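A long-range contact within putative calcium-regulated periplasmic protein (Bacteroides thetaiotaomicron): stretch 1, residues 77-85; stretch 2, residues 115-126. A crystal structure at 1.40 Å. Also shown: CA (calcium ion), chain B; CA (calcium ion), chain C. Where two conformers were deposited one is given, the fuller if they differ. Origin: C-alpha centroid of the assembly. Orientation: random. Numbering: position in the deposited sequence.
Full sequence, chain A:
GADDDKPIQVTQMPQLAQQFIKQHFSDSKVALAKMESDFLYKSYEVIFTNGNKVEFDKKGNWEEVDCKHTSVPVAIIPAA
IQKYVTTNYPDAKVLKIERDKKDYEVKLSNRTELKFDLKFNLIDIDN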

# COMPACT_ATOMS: atom_id res chain seq x y z
N ILE A 77 -13.09 10.69 3.29
CA ILE A 77 -13.36 9.42 2.63
C ILE A 77 -14.50 9.53 1.61
O ILE A 77 -15.62 9.98 1.96
CB ILE A 77 -13.75 8.36 3.69
CG1 ILE A 77 -12.68 8.27 4.79
CG2 ILE A 77 -13.98 7.02 3.04
CD1 ILE A 77 -13.12 7.47 5.96
N PRO A 78 -14.24 9.16 0.35
CA PRO A 78 -15.33 9.25 -0.63
C PRO A 78 -16.55 8.47 -0.16
O PRO A 78 -16.42 7.39 0.42
CB PRO A 78 -14.73 8.64 -1.91
CG PRO A 78 -13.22 8.83 -1.76
CD PRO A 78 -12.94 8.81 -0.27
N ALA A 79 -17.74 9.04 -0.41
CA ALA A 79 -18.95 8.45 0.13
C ALA A 79 -19.12 7.00 -0.25
O ALA A 79 -19.56 6.18 0.55
CB ALA A 79 -20.20 9.27 -0.32
N ALA A 80 -18.77 6.64 -1.48
CA ALA A 80 -19.01 5.26 -1.90
C ALA A 80 -18.09 4.31 -1.14
O ALA A 80 -18.45 3.20 -0.79
CB ALA A 80 -18.75 5.06 -3.42
N ILE A 81 -16.90 4.80 -0.79
CA ILE A 81 -15.95 3.95 -0.04
C ILE A 81 -16.42 3.83 1.43
O ILE A 81 -16.44 2.76 2.03
CB ILE A 81 -14.53 4.49 -0.13
CG1 ILE A 81 -14.02 4.32 -1.56
CG2 ILE A 81 -13.60 3.82 0.88
CD1 ILE A 81 -12.60 4.93 -1.87
N GLN A 82 -16.91 4.94 1.98
CA GLN A 82 -17.41 4.96 3.36
C GLN A 82 -18.61 4.02 3.51
O GLN A 82 -18.76 3.28 4.48
CB GLN A 82 -17.74 6.39 3.76
CG GLN A 82 -18.42 6.52 5.10
CD GLN A 82 -17.56 6.15 6.29
OE1 GLN A 82 -16.41 5.66 6.15
NE2 GLN A 82 -18.11 6.36 7.49
N LYS A 83 -19.46 3.99 2.48
CA LYS A 83 -20.59 3.11 2.50
C LYS A 83 -20.15 1.67 2.40
O LYS A 83 -20.66 0.85 3.14
CB LYS A 83 -21.61 3.41 1.40
CG LYS A 83 -22.82 2.50 1.45
CD LYS A 83 -23.93 2.94 0.58
CE LYS A 83 -25.02 1.92 0.54
NZ LYS A 83 -26.22 2.35 -0.32
N TYR A 84 -19.18 1.35 1.52
CA TYR A 84 -18.69 -0.03 1.43
C TYR A 84 -18.13 -0.49 2.78
O TYR A 84 -18.39 -1.61 3.24
CB TYR A 84 -17.61 -0.15 0.30
CG TYR A 84 -17.24 -1.55 0.01
CD1 TYR A 84 -17.94 -2.26 -0.92
CD2 TYR A 84 -16.26 -2.21 0.75
CE1 TYR A 84 -17.70 -3.58 -1.13
CE2 TYR A 84 -15.99 -3.52 0.51
CZ TYR A 84 -16.73 -4.20 -0.43
OH TYR A 84 -16.55 -5.57 -0.64
N VAL A 85 -17.34 0.37 3.39
CA VAL A 85 -16.68 0.01 4.65
C VAL A 85 -17.68 -0.18 5.78
O VAL A 85 -17.68 -1.17 6.49
CB VAL A 85 -15.58 1.01 5.05
CG1 VAL A 85 -15.13 0.74 6.47
CG2 VAL A 85 -14.40 1.00 4.03
N LYS A 115 -8.81 -1.87 -2.04
CA LYS A 115 -8.46 -0.95 -3.12
C LYS A 115 -9.67 -0.74 -3.98
O LYS A 115 -10.42 -1.68 -4.27
CB LYS A 115 -7.31 -1.52 -3.93
CG LYS A 115 -5.99 -1.53 -3.17
CD LYS A 115 -4.81 -2.15 -3.97
CE LYS A 115 -4.49 -1.38 -5.16
NZ LYS A 115 -3.28 -1.99 -5.92
N PHE A 116 -9.81 0.49 -4.44
CA PHE A 116 -10.93 0.91 -5.31
C PHE A 116 -10.33 1.66 -6.50
O PHE A 116 -9.35 2.44 -6.34
CB PHE A 116 -11.89 1.83 -4.58
CG PHE A 116 -12.49 1.22 -3.38
CD1 PHE A 116 -11.81 1.22 -2.16
CD2 PHE A 116 -13.76 0.66 -3.44
CE1 PHE A 116 -12.39 0.65 -1.03
CE2 PHE A 116 -14.35 0.12 -2.32
CZ PHE A 116 -13.67 0.11 -1.13
N ASP A 117 -10.94 1.54 -7.67
CA ASP A 117 -10.57 2.43 -8.76
C ASP A 117 -11.17 3.82 -8.49
O ASP A 117 -11.82 4.07 -7.47
CB ASP A 117 -10.93 1.81 -10.14
CG ASP A 117 -12.43 1.78 -10.43
OD1 ASP A 117 -13.22 2.44 -9.71
OD2 ASP A 117 -12.83 1.05 -11.39
N LEU A 118 -10.88 4.74 -9.40
CA LEU A 118 -11.26 6.13 -9.17
C LEU A 118 -12.76 6.34 -9.34
O LEU A 118 -13.28 7.44 -9.01
CB LEU A 118 -10.41 7.10 -10.02
CG LEU A 118 -8.92 7.19 -9.63
CD1 LEU A 118 -8.21 8.36 -10.39
CD2 LEU A 118 -8.74 7.34 -8.16
N LYS A 119 -13.45 5.33 -9.85
CA LYS A 119 -14.91 5.36 -9.90
C LYS A 119 -15.51 4.56 -8.75
O LYS A 119 -16.69 4.25 -8.74
CB LYS A 119 -15.41 4.87 -11.26
CG LYS A 119 -14.95 5.76 -12.41
CD LYS A 119 -15.10 5.07 -13.75
CE LYS A 119 -14.44 5.86 -14.89
NZ LYS A 119 -14.12 4.94 -16.02
N PHE A 120 -14.64 4.21 -7.81
CA PHE A 120 -15.04 3.57 -6.53
C PHE A 120 -15.52 2.15 -6.69
O PHE A 120 -16.20 1.60 -5.82
CB PHE A 120 -16.05 4.42 -5.71
CG PHE A 120 -15.77 5.87 -5.74
CD1 PHE A 120 -14.65 6.38 -5.16
CD2 PHE A 120 -16.62 6.71 -6.43
CE1 PHE A 120 -14.37 7.77 -5.27
CE2 PHE A 120 -16.36 8.07 -6.50
CZ PHE A 120 -15.25 8.58 -5.91
N ASN A 121 -15.09 1.52 -7.77
CA ASN A 121 -15.30 0.07 -7.93
C ASN A 121 -14.20 -0.69 -7.18
O ASN A 121 -13.04 -0.33 -7.23
CB ASN A 121 -15.26 -0.35 -9.36
CG ASN A 121 -16.33 0.35 -10.17
OD1 ASN A 121 -17.49 0.23 -9.89
ND2 ASN A 121 -15.91 1.11 -11.19
N LEU A 122 -14.60 -1.70 -6.42
CA LEU A 122 -13.66 -2.52 -5.70
C LEU A 122 -12.76 -3.27 -6.65
O LEU A 122 -13.24 -3.90 -7.59
CB LEU A 122 -14.43 -3.54 -4.85
CG LEU A 122 -13.58 -4.38 -3.91
CD1 LEU A 122 -13.06 -3.51 -2.70
CD2 LEU A 122 -14.36 -5.60 -3.38
N ILE A 123 -11.46 -3.20 -6.41
CA ILE A 123 -10.50 -3.96 -7.24
C ILE A 123 -9.54 -4.84 -6.45
O ILE A 123 -8.78 -5.60 -7.06
CB ILE A 123 -9.72 -3.01 -8.18
CG1 ILE A 123 -8.88 -1.98 -7.42
CG2 ILE A 123 -10.72 -2.36 -9.25
CD1 ILE A 123 -7.98 -1.13 -8.31
N ASP A 124 -9.62 -4.82 -5.12
CA ASP A 124 -8.83 -5.75 -4.30
C ASP A 124 -9.33 -5.74 -2.87
O ASP A 124 -9.69 -4.72 -2.33
CB ASP A 124 -7.37 -5.34 -4.29
CG ASP A 124 -6.40 -6.47 -3.89
OD1 ASP A 124 -6.86 -7.58 -3.57
OD2 ASP A 124 -5.17 -6.15 -3.93
N ILE A 125 -9.39 -6.92 -2.27
CA ILE A 125 -9.46 -7.08 -0.82
C ILE A 125 -8.31 -7.97 -0.38
O ILE A 125 -8.09 -9.03 -0.97
CB ILE A 125 -10.74 -7.80 -0.38
CG1 ILE A 125 -11.98 -7.03 -0.89
CG2 ILE A 125 -10.76 -7.95 1.19
CD1 ILE A 125 -13.32 -7.62 -0.39
N ASP A 126 -7.54 -7.52 0.61
CA ASP A 126 -6.47 -8.30 1.21
C ASP A 126 -6.73 -8.41 2.69
O ASP A 126 -6.95 -7.40 3.36
CB ASP A 126 -5.14 -7.61 0.98
CG ASP A 126 -4.72 -7.63 -0.48
OD1 ASP A 126 -5.11 -8.59 -1.20
OD2 ASP A 126 -4.01 -6.68 -0.91
CA CA B . -6.67 -9.74 -2.73
CA CA C . -3.50 -7.67 -3.06
O HOH W 1 -2.69 -7.67 -5.34
O HOH W 2 -1.85 -5.84 -3.14

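Along stretch 2, Lys115, in a strand that begins earlier in the chain, has its CA-to-CB bond pointing away from the helix and makes no contact there. Its backbone instead holds the hairpin: Lys115 N donates to Asp124 O at 3.0 Å, and Ile123 N donates to Lys115 O at 2.8 Å. The next residue, Phe116, points toward stretch 1 and has 79 Å² covered by it, more than any other residue in the contact. Ile81 CG1 lies 3.8 Å from the centroid of the Phe116 ring and 10° off the ring normal, which identifies a CH-pi contact over the face. The same ring presents its edge to Tyr84: the centroids are 5.7 Å apart, the planes meet at 78°, and Phe116 CZ is 4.0 Å from Tyr84 CD2. This is an offset edge-to-face pair, so Phe116 uses a face for one helix residue and its edge for another.

Asp117 to Phe120 form a type I beta turn, closed by Phe120 N to Asp117 O at 2.8 Å. Asp117 does not touch the helix, but its carboxylate braces the loop. Asp117 OD1 accepts from Asn121 N at 2.8 Å with an N-H...acceptor angle of 156°, and more weakly from Lys119 N at 2.9 Å and 128°; Asp117 OD2 accepts from Asn121 ND2 at 3.1 Å. Leu118 and Lys119 stay out of reach of stretch 1.

Phe120 brings the loop back to the start of the helix, with a positive phi of 71° and a chi1 of -39°. Phe120 CA lies 6.3 Å from Ala80 CA, the nearest such approach between the stretches. Ala80 CB packs 3.6 Å from Phe120 CB, Pro78 CB reaches Phe120 CE1 at 3.5 Å from the N-cap position, and Ile81 CD1 is 4.1 Å from Phe120 CD1. Ile81 CD1 is also 3.8 Å from Phe116 CD1, so this one methyl touches both phenylalanines.

On the second strand, Leu122 and Ile125 point toward the helix and meet the far end of Tyr84. Leu122 CD2 is 3.5 Å from Tyr84 OH and 4.0 Å from Tyr84 CZ, while Ile125 CD1 is 3.8 Å from Tyr84 OH. Both partners are carbon atoms, so the hydroxyl gains packing here, and no hydrogen bond crosses between the stretches. Asp124 and Asp126 instead serve calcium: Asp124 OD1 binds the chain B ion at 2.3 Å and Asp124 OD2 the chain C ion at 2.4 Å, while Asp126 OD1 bridges both, at 2.5 and 2.6 Å respectively.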